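Local coordinates for bromodomain adjacent to zinc finger domain protein 2B (Homo sapiens, PDB 6FI1) that probably reads the unmodified tail of histone H3 through a PHD finger, a small module built around two zinc ions, at residues L23-D28 with D45-C50; G15-L20 with H32-R37. All coordinates share one frame; numbering follows the deposited sequence.

Contact 1: residues L23-D28 with D45-C50. With ZN (zinc ion), chain D; D3H (~{N}-(4-aminophenyl)-2-azanyl-ethanamide), chain E.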
ATOM      1  N   LEU A  23       0.429   2.255   2.634  1.00 60.14           N
ATOM      2  CA  LEU A  23       1.582   2.908   1.992  1.00 61.91           C
ATOM      3  C   LEU A  23       2.789   2.012   2.216  1.00 58.55           C
ATOM      4  O   LEU A  23       3.138   1.746   3.356  1.00 60.46           O
ATOM      5  CB  LEU A  23       1.833   4.293   2.612  1.00 67.16           C
ATOM      6  CG  LEU A  23       2.724   5.315   1.873  1.00 74.31           C
ATOM      7  CD1 LEU A  23       2.342   6.736   2.295  1.00 79.51           C
ATOM      8  CD2 LEU A  23       4.233   5.137   2.079  1.00 76.73           C
ATOM      9  N   CYS A  24       3.427   1.540   1.154  1.00 55.51           N
ATOM     10  CA  CYS A  24       4.628   0.711   1.306  1.00 57.47           C
ATOM     11  C   CYS A  24       5.803   1.586   1.677  1.00 59.51           C
ATOM     12  O   CYS A  24       6.118   2.512   0.951  1.00 66.52           O
ATOM     13  CB  CYS A  24       4.946  -0.099   0.047  1.00 55.04           C
ATOM     14  SG  CYS A  24       6.661  -0.667  -0.002  1.00 54.59           S
ATOM     15  N   ASP A  25       6.484   1.277   2.773  1.00 60.65           N
ATOM     16  CA  ASP A  25       7.637   2.090   3.198  1.00 64.88           C
ATOM     17  C   ASP A  25       8.930   1.847   2.457  1.00 65.32           C
ATOM     18  O   ASP A  25       9.902   2.546   2.703  1.00 68.93           O
ATOM     19  CB  ASP A  25       7.871   1.942   4.689  1.00 69.07           C
ATOM     20  CG  ASP A  25       6.773   2.573   5.484  1.00 70.04           C
ATOM     21  OD1 ASP A  25       6.711   3.832   5.523  1.00 73.28           O
ATOM     22  OD2 ASP A  25       5.962   1.809   6.033  1.00 68.70           O
ATOM     23  N   GLY A  26       8.946   0.854   1.572  1.00 65.03           N
ATOM     24  CA  GLY A  26      10.023   0.681   0.613  1.00 66.43           C
ATOM     25  C   GLY A  26       9.946   1.724  -0.478  1.00 64.82           C
ATOM     26  O   GLY A  26      10.779   2.635  -0.535  1.00 67.79           O
ATOM     27  N   CYS A  27       8.910   1.593  -1.298  1.00 62.01           N
ATOM     28  CA  CYS A  27       8.745   2.327  -2.549  1.00 62.91           C
ATOM     29  C   CYS A  27       7.681   3.429  -2.508  1.00 61.79           C
ATOM     30  O   CYS A  27       7.304   3.964  -3.547  1.00 58.63           O
ATOM     31  CB  CYS A  27       8.350   1.323  -3.618  1.00 63.34           C
ATOM     32  SG  CYS A  27       6.739   0.583  -3.304  1.00 65.53           S
ATOM     33  N   ASP A  28       7.165   3.733  -1.319  1.00 63.37           N
ATOM     34  CA  ASP A  28       6.104   4.727  -1.136  1.00 63.84           C
ATOM     35  C   ASP A  28       4.811   4.485  -1.898  1.00 59.43           C
ATOM     36  O   ASP A  28       4.040   5.414  -2.026  1.00 64.62           O
ATOM     37  CB  ASP A  28       6.629   6.155  -1.399  1.00 70.62           C
ATOM     38  CG  ASP A  28       7.494   6.683  -0.260  1.00 78.63           C
ATOM     39  OD1 ASP A  28       7.377   6.159   0.882  1.00 83.75           O
ATOM     40  OD2 ASP A  28       8.279   7.634  -0.512  1.00 82.16           O
ATOM     41  N   ASP A  45       0.462  -3.486  12.145  1.00 97.30           N
ATOM     42  CA  ASP A  45       0.646  -2.790  13.398  1.00104.45           C
ATOM     43  C   ASP A  45       1.683  -1.668  13.285  1.00104.38           C
ATOM     44  O   ASP A  45       1.577  -0.648  13.991  1.00105.62           O
ATOM     45  CB  ASP A  45       1.053  -3.782  14.468  1.00109.78           C
ATOM     46  CG  ASP A  45       0.790  -3.262  15.829  1.00117.32           C
ATOM     47  OD1 ASP A  45      -0.395  -3.256  16.232  1.00118.91           O
ATOM     48  OD2 ASP A  45       1.766  -2.843  16.479  1.00121.92           O
ATOM     49  N   GLY A  46       2.664  -1.871  12.397  1.00 97.55           N
ATOM     50  CA  GLY A  46       3.762  -0.935  12.185  1.00 95.03           C
ATOM     51  C   GLY A  46       3.986  -0.707  10.705  1.00 89.61           C
ATOM     52  O   GLY A  46       3.114  -0.138  10.037  1.00 87.09           O
ATOM     53  N   ASP A  47       5.127  -1.199  10.196  1.00 86.00           N
ATOM     54  CA  ASP A  47       5.620  -0.901   8.845  1.00 79.92           C
ATOM     55  C   ASP A  47       5.310  -1.942   7.753  1.00 77.60           C
ATOM     56  O   ASP A  47       5.405  -3.154   7.965  1.00 81.34           O
ATOM     57  CB  ASP A  47       7.137  -0.636   8.883  1.00 80.66           C
ATOM     58  CG  ASP A  47       7.471   0.801   9.284  1.00 82.87           C
ATOM     59  OD1 ASP A  47       7.036   1.747   8.590  1.00 77.10           O
ATOM     60  OD2 ASP A  47       8.161   0.992  10.313  1.00 90.07           O
ATOM     61  N   TRP A  48       4.992  -1.435   6.562  1.00 74.05           N
ATOM     62  CA  TRP A  48       4.496  -2.239   5.451  1.00 72.57           C
ATOM     63  C   TRP A  48       5.495  -2.296   4.289  1.00 70.42           C
ATOM     64  O   TRP A  48       5.857  -1.283   3.686  1.00 69.26           O
ATOM     65  CB  TRP A  48       3.173  -1.646   4.957  1.00 73.63           C
ATOM     66  CG  TRP A  48       2.608  -2.329   3.774  1.00 73.17           C
ATOM     67  CD1 TRP A  48       2.348  -1.801   2.535  1.00 72.08           C
ATOM     68  CD2 TRP A  48       2.249  -3.686   3.714  1.00 74.22           C
ATOM     69  NE1 TRP A  48       1.840  -2.767   1.710  1.00 71.34           N
ATOM     70  CE2 TRP A  48       1.775  -3.938   2.415  1.00 73.94           C
ATOM     71  CE3 TRP A  48       2.277  -4.727   4.644  1.00 76.65           C
ATOM     72  CZ2 TRP A  48       1.334  -5.192   2.029  1.00 77.87           C
ATOM     73  CZ3 TRP A  48       1.837  -5.950   4.269  1.00 76.67           C
ATOM     74  CH2 TRP A  48       1.368  -6.186   2.980  1.00 77.75           C
ATOM     75  N   PHE A  49       5.945  -3.488   3.965  1.00 67.90           N
ATOM     76  CA  PHE A  49       6.698  -3.657   2.764  1.00 64.69           C
ATOM     77  C   PHE A  49       5.833  -4.425   1.794  1.00 62.65           C
ATOM     78  O   PHE A  49       5.309  -5.496   2.128  1.00 61.27           O
ATOM     79  CB  PHE A  49       8.004  -4.310   3.081  1.00 66.11           C
ATOM     80  CG  PHE A  49       8.883  -3.447   3.933  1.00 70.59           C
ATOM     81  CD1 PHE A  49       9.672  -2.443   3.359  1.00 70.38           C
ATOM     82  CD2 PHE A  49       8.905  -3.599   5.326  1.00 71.93           C
ATOM     83  CE1 PHE A  49      10.482  -1.634   4.156  1.00 70.76           C
ATOM     84  CE2 PHE A  49       9.719  -2.797   6.109  1.00 72.35           C
ATOM     85  CZ  PHE A  49      10.504  -1.812   5.521  1.00 72.04           C
ATOM     86  N   CYS A  50       5.661  -3.821   0.614  1.00 62.16           N
ATOM     87  CA  CYS A  50       4.804  -4.333  -0.440  1.00 62.79           C
ATOM     88  C   CYS A  50       5.420  -5.619  -0.970  1.00 66.07           C
ATOM     89  O   CYS A  50       6.618  -5.858  -0.786  1.00 67.56           O
ATOM     90  CB  CYS A  50       4.636  -3.320  -1.586  1.00 61.01           C
ATOM     91  SG  CYS A  50       5.978  -3.279  -2.797  1.00 63.59           S
TER
HETATM   92 ZN    ZN D2002       7.197  -1.399  -2.180  1.00 66.08          ZN
HETATM   93  C4  D3H E2003      -0.991   1.545   8.308  1.00 63.66           C
HETATM   94  C5  D3H E2003      -1.975   1.818   7.330  1.00 63.63           C
HETATM   95  C6  D3H E2003      -3.312   1.994   7.679  1.00 64.41           C
HETATM   96  C7  D3H E2003       0.981   1.616   6.925  1.00 67.54           C
HETATM   97  C8  D3H E2003       2.507   1.352   6.997  1.00 68.77           C
HETATM   98  N1  D3H E2003       0.338   1.366   8.103  1.00 63.70           N
HETATM   99  N2  D3H E2003       3.252   2.200   6.043  1.00 68.96           N
HETATM  100  C3  D3H E2003      -1.409   1.450   9.641  1.00 64.78           C
HETATM  101  N3  D3H E2003      -4.967   2.043   9.381  1.00 69.79           N
HETATM  102  C2  D3H E2003      -2.749   1.613   9.991  1.00 64.41           C
HETATM  103  C1  D3H E2003      -3.699   1.890   9.018  1.00 65.22           C
HETATM  104  O1  D3H E2003       0.480   2.026   5.870  1.00 64.42           O

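Contact 2: residues G15-L20 with H32-R37. With ZN (zinc ion), chain C; D3H (~{N}-(4-aminophenyl)-2-azanyl-ethanamide), chain E.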
ATOM      1  N   GLY A  15      -7.682   7.216  -3.951  1.00 65.52           N
ATOM      2  CA  GLY A  15      -7.066   7.549  -2.667  1.00 63.85           C
ATOM      3  C   GLY A  15      -8.031   7.536  -1.500  1.00 65.67           C
ATOM      4  O   GLY A  15      -7.638   7.884  -0.392  1.00 66.61           O
ATOM      5  N   ASP A  16      -9.277   7.110  -1.719  1.00 67.13           N
ATOM      6  CA  ASP A  16     -10.261   7.044  -0.632  1.00 69.84           C
ATOM      7  C   ASP A  16      -9.944   5.924   0.392  1.00 68.19           C
ATOM      8  O   ASP A  16      -8.997   5.203   0.249  1.00 65.71           O
ATOM      9  CB  ASP A  16     -11.649   6.857  -1.218  1.00 73.79           C
ATOM     10  CG  ASP A  16     -11.896   5.442  -1.656  1.00 75.32           C
ATOM     11  OD1 ASP A  16     -10.909   4.801  -2.066  1.00 75.49           O
ATOM     12  OD2 ASP A  16     -13.059   4.967  -1.586  1.00 80.78           O
ATOM     13  N   ASN A  17     -10.758   5.785   1.422  1.00 72.60           N
ATOM     14  CA  ASN A  17     -10.522   4.823   2.506  1.00 73.10           C
ATOM     15  C   ASN A  17      -9.102   4.766   3.049  1.00 69.87           C
ATOM     16  O   ASN A  17      -8.604   3.705   3.404  1.00 68.50           O
ATOM     17  CB  ASN A  17     -10.985   3.433   2.098  1.00 73.38           C
ATOM     18  CG  ASN A  17     -12.449   3.394   1.749  1.00 77.92           C
ATOM     19  OD1 ASN A  17     -12.806   3.131   0.598  1.00 78.64           O
ATOM     20  ND2 ASN A  17     -13.314   3.650   2.743  1.00 82.31           N
ATOM     21  N   GLU A  18      -8.482   5.924   3.171  1.00 72.82           N
ATOM     22  CA  GLU A  18      -7.167   6.068   3.787  1.00 74.75           C
ATOM     23  C   GLU A  18      -6.854   5.110   4.966  1.00 73.56           C
ATOM     24  O   GLU A  18      -5.747   4.597   5.037  1.00 72.15           O
ATOM     25  CB  GLU A  18      -6.943   7.549   4.175  1.00 81.42           C
ATOM     26  CG  GLU A  18      -6.395   8.403   3.018  1.00 84.36           C
ATOM     27  CD  GLU A  18      -6.561   9.923   3.200  1.00 90.80           C
ATOM     28  OE1 GLU A  18      -5.529  10.649   3.249  1.00 90.69           O
ATOM     29  OE2 GLU A  18      -7.723  10.397   3.277  1.00 95.06           O
ATOM     30  N   GLU A  19      -7.798   4.846   5.866  1.00 76.68           N
ATOM     31  CA  GLU A  19      -7.548   3.858   6.941  1.00 78.45           C
ATOM     32  C   GLU A  19      -7.209   2.421   6.460  1.00 72.91           C
ATOM     33  O   GLU A  19      -6.549   1.658   7.177  1.00 75.78           O
ATOM     34  CB  GLU A  19      -8.705   3.772   7.952  1.00 83.80           C
ATOM     35  CG  GLU A  19      -8.415   2.685   8.997  1.00 86.93           C
ATOM     36  CD  GLU A  19      -9.292   2.682  10.222  1.00 93.59           C
ATOM     37  OE1 GLU A  19     -10.009   3.674  10.457  1.00 97.58           O
ATOM     38  OE2 GLU A  19      -9.238   1.658  10.945  1.00 93.74           O
ATOM     39  N   LEU A  20      -7.675   2.037   5.281  1.00 66.16           N
ATOM     40  CA  LEU A  20      -7.328   0.723   4.734  1.00 61.29           C
ATOM     41  C   LEU A  20      -6.299   0.780   3.613  1.00 54.38           C
ATOM     42  O   LEU A  20      -6.148  -0.164   2.856  1.00 50.19           O
ATOM     43  CB  LEU A  20      -8.595   0.045   4.233  1.00 61.46           C
ATOM     44  CG  LEU A  20      -9.697  -0.269   5.243  1.00 65.07           C
ATOM     45  CD1 LEU A  20     -10.825  -0.916   4.460  1.00 65.31           C
ATOM     46  CD2 LEU A  20      -9.248  -1.174   6.391  1.00 66.11           C
ATOM     47  N   HIS A  32      -4.935  -0.551  -1.226  1.00 40.81           N
ATOM     48  CA  HIS A  32      -5.996  -0.866  -0.261  1.00 42.38           C
ATOM     49  C   HIS A  32      -5.879  -2.310   0.139  1.00 41.19           C
ATOM     50  O   HIS A  32      -5.559  -3.167  -0.700  1.00 38.89           O
ATOM     51  CB  HIS A  32      -7.362  -0.745  -0.890  1.00 44.20           C
ATOM     52  CG  HIS A  32      -7.746   0.640  -1.215  1.00 46.04           C
ATOM     53  ND1 HIS A  32      -8.125   1.014  -2.477  1.00 47.54           N
ATOM     54  CD2 HIS A  32      -7.855   1.741  -0.431  1.00 47.99           C
ATOM     55  CE1 HIS A  32      -8.434   2.299  -2.466  1.00 50.90           C
ATOM     56  NE2 HIS A  32      -8.296   2.759  -1.231  1.00 49.68           N
ATOM     57  N   THR A  33      -6.163  -2.587   1.402  1.00 41.42           N
ATOM     58  CA  THR A  33      -6.137  -3.957   1.904  1.00 41.43           C
ATOM     59  C   THR A  33      -7.099  -4.827   1.079  1.00 43.39           C
ATOM     60  O   THR A  33      -6.836  -5.991   0.766  1.00 44.86           O
ATOM     61  CB  THR A  33      -6.582  -4.020   3.382  1.00 42.89           C
ATOM     62  OG1 THR A  33      -7.752  -3.234   3.561  1.00 42.88           O
ATOM     63  CG2 THR A  33      -5.545  -3.502   4.310  1.00 42.66           C
ATOM     64  N   TYR A  34      -8.251  -4.257   0.770  1.00 45.84           N
ATOM     65  CA  TYR A  34      -9.306  -4.979   0.053  1.00 46.85           C
ATOM     66  C   TYR A  34      -8.988  -5.172  -1.455  1.00 47.26           C
ATOM     67  O   TYR A  34      -9.600  -6.014  -2.108  1.00 51.56           O
ATOM     68  CB  TYR A  34     -10.678  -4.309   0.283  1.00 46.42           C
ATOM     69  CG  TYR A  34     -10.779  -2.832  -0.107  1.00 44.34           C
ATOM     70  CD1 TYR A  34     -11.036  -2.448  -1.428  1.00 42.17           C
ATOM     71  CD2 TYR A  34     -10.605  -1.823   0.843  1.00 43.81           C
ATOM     72  CE1 TYR A  34     -11.116  -1.129  -1.778  1.00 41.67           C
ATOM     73  CE2 TYR A  34     -10.692  -0.483   0.495  1.00 42.68           C
ATOM     74  CZ  TYR A  34     -10.959  -0.139  -0.807  1.00 41.98           C
ATOM     75  OH  TYR A  34     -11.062   1.203  -1.162  1.00 42.69           O
ATOM     76  N   CYS A  35      -8.061  -4.396  -1.996  1.00 46.82           N
ATOM     77  CA  CYS A  35      -7.607  -4.559  -3.382  1.00 47.98           C
ATOM     78  C   CYS A  35      -6.537  -5.621  -3.538  1.00 47.10           C
ATOM     79  O   CYS A  35      -6.358  -6.191  -4.602  1.00 48.88           O
ATOM     80  CB  CYS A  35      -7.133  -3.223  -3.957  1.00 47.87           C
ATOM     81  SG  CYS A  35      -8.543  -2.146  -4.298  1.00 53.72           S
ATOM     82  N   HIS A  36      -5.825  -5.877  -2.471  1.00 49.23           N
ATOM     83  CA  HIS A  36      -4.852  -6.945  -2.433  1.00 50.87           C
ATOM     84  C   HIS A  36      -5.462  -8.301  -2.717  1.00 50.93           C
ATOM     85  O   HIS A  36      -6.577  -8.599  -2.239  1.00 52.39           O
ATOM     86  CB  HIS A  36      -4.212  -6.987  -1.050  1.00 54.97           C
ATOM     87  CG  HIS A  36      -2.748  -7.133  -1.105  1.00 57.13           C
ATOM     88  ND1 HIS A  36      -2.126  -8.361  -1.146  1.00 60.72           N
ATOM     89  CD2 HIS A  36      -1.776  -6.202  -1.190  1.00 58.80           C
ATOM     90  CE1 HIS A  36      -0.821  -8.177  -1.219  1.00 61.62           C
ATOM     91  NE2 HIS A  36      -0.581  -6.878  -1.238  1.00 63.49           N
ATOM     92  N   ARG A  37      -4.753  -9.092  -3.524  1.00 48.76           N
ATOM     93  CA  ARG A  37      -5.005 -10.518  -3.647  1.00 49.81           C
ATOM     94  C   ARG A  37      -3.687 -11.173  -3.262  1.00 51.44           C
ATOM     95  O   ARG A  37      -2.668 -10.884  -3.872  1.00 55.37           O
ATOM     96  CB  ARG A  37      -5.395 -10.876  -5.061  1.00 50.45           C
TER
HETATM   97 ZN    ZN C2001      -7.726  -0.010  -4.041  1.00 43.53          ZN
HETATM   98  C4  D3H E2003      -0.991   1.545   8.308  1.00 63.66           C
HETATM   99  C5  D3H E2003      -1.975   1.818   7.330  1.00 63.63           C
HETATM  100  C6  D3H E2003      -3.312   1.994   7.679  1.00 64.41           C
HETATM  101  C7  D3H E2003       0.981   1.616   6.925  1.00 67.54           C
HETATM  102  C8  D3H E2003       2.507   1.352   6.997  1.00 68.77           C
HETATM  103  N1  D3H E2003       0.338   1.366   8.103  1.00 63.70           N
HETATM  104  N2  D3H E2003       3.252   2.200   6.043  1.00 68.96           N
HETATM  105  C3  D3H E2003      -1.409   1.450   9.641  1.00 64.78           C
HETATM  106  N3  D3H E2003      -4.967   2.043   9.381  1.00 69.79           N
HETATM  107  C2  D3H E2003      -2.749   1.613   9.991  1.00 64.41           C
HETATM  108  C1  D3H E2003      -3.699   1.890   9.018  1.00 65.22           C
HETATM  109  O1  D3H E2003       0.480   2.026   5.870  1.00 64.42           O

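Contact 1: residues L23-D28 with D45-C50
Cys24, Cys27 and Cys50 bring the two segments together on one zinc ion. Their SG atoms are the metal ligands, with Cys24 SG 2.4 Å from the ion, and Cys53 in the helix after Cys50 supplies the fourth. This all-cysteine site is consistent with the second metal site of a PHD finger. Cys24 and Cys50 also touch through their CB atoms. Cys24 SG has a second role as an acceptor. The backbone N of Cys50 reaches Cys24 SG across the contact at 3.4 Å, and the N of Cys27 does so from within its own loop.

One strong backbone bond joins the segments: Asp25 N donates to Trp48 O at 2.8 Å. The CA of Cys24 adds a CH...O contact to the same carbonyl. A weak bond runs back from Trp48 N to Asp25 OD2.

Apolar contact is modest. Trp48 CG is anti to the backbone N (chi1 177°), which lays the indole alongside Cys24, with Trp48 CD1 4.0 Å from Cys24 CB. Leu23 O sits at the edge of that ring.

The ligand amine N2 donates to Leu23 O and to Asp25 OD2, each at 2.7 Å. Asp25 OD2 also lies 2.8 Å from Asp47 OD1, with the two carboxylate planes nearly perpendicular. One of the two acids probably holds a proton, and the remaining negative charge would be expected to favour a cationic amine.

Contact 2: residues G15-L20 with H32-R37
Leu20 and His32 approach to 5.4 Å between CA atoms, and Leu20 O accepts a bond from Thr33 N at 2.8 Å (N-H...O angle 155°). The CA of His32 adds a CH...O contact to that same oxygen.

His32 is gripped at both nitrogens. His32 ND1 binds the zinc ion at 1.9 Å. His32 NE2 donates to Asp16 O at 2.9 Å. The acceptor lies close to the plane of the imidazole, but the donor stands about 41° out of the Asp16 carbonyl plane. These two bonds limit rotation of the ring. The Asp16 carboxylate is nearly perpendicular to it, with OD1 beside CE1.

Tyr34 packs over His32. Its CG lies between the backbone N and the carbonyl carbon (chi1 57°), which folds the phenol back along its own segment. One face of the phenol ring then lies over His32 CB, and OH sits above the centre of the imidazole. Across the contact, Leu20 CD1 meets the ring edge, 3.7 Å from Tyr34 CD2. With an alanine in place of Tyr34, the imidazole face now under the phenol hydroxyl would probably lose its cover, and the Leu20 methyl its aromatic partner. Leu20 also packs on Thr33, with Leu20 CB 3.5 Å from Thr33 OG1. Ile43 touches the leucine from a nearby loop.

Cys35 SG binds the same zinc ion at 2.3 Å, and Cys9 and Cys12 complete the site. On the other segment, Glu19 O accepts a bond from the ligand aniline nitrogen N3 at 2.7 Å. Three cysteines and one histidine around zinc are consistent with the first metal site of a PHD finger.

How the contacts relate
Cys9 and Cys12 come first in the chain and belong to the zinc site of contact 2. Residues 15-20 follow, and strand 21-23 leads into 23-28 of contact 1. Strand 30-32 returns antiparallel and runs into 32-37, which closes contact 2. The chain then loops round to 45-50, closes contact 1 and enters helix 51-57. The segments alternate, so the two closures cross rather than nest. This is the cross-brace topology of PHD fingers, with one zinc near each end of the small two-stranded sheet. The centres of contact 1 and contact 2 are about 13 Å apart. The two contacts touch where Trp48 packs on His36, and one ligand spans both.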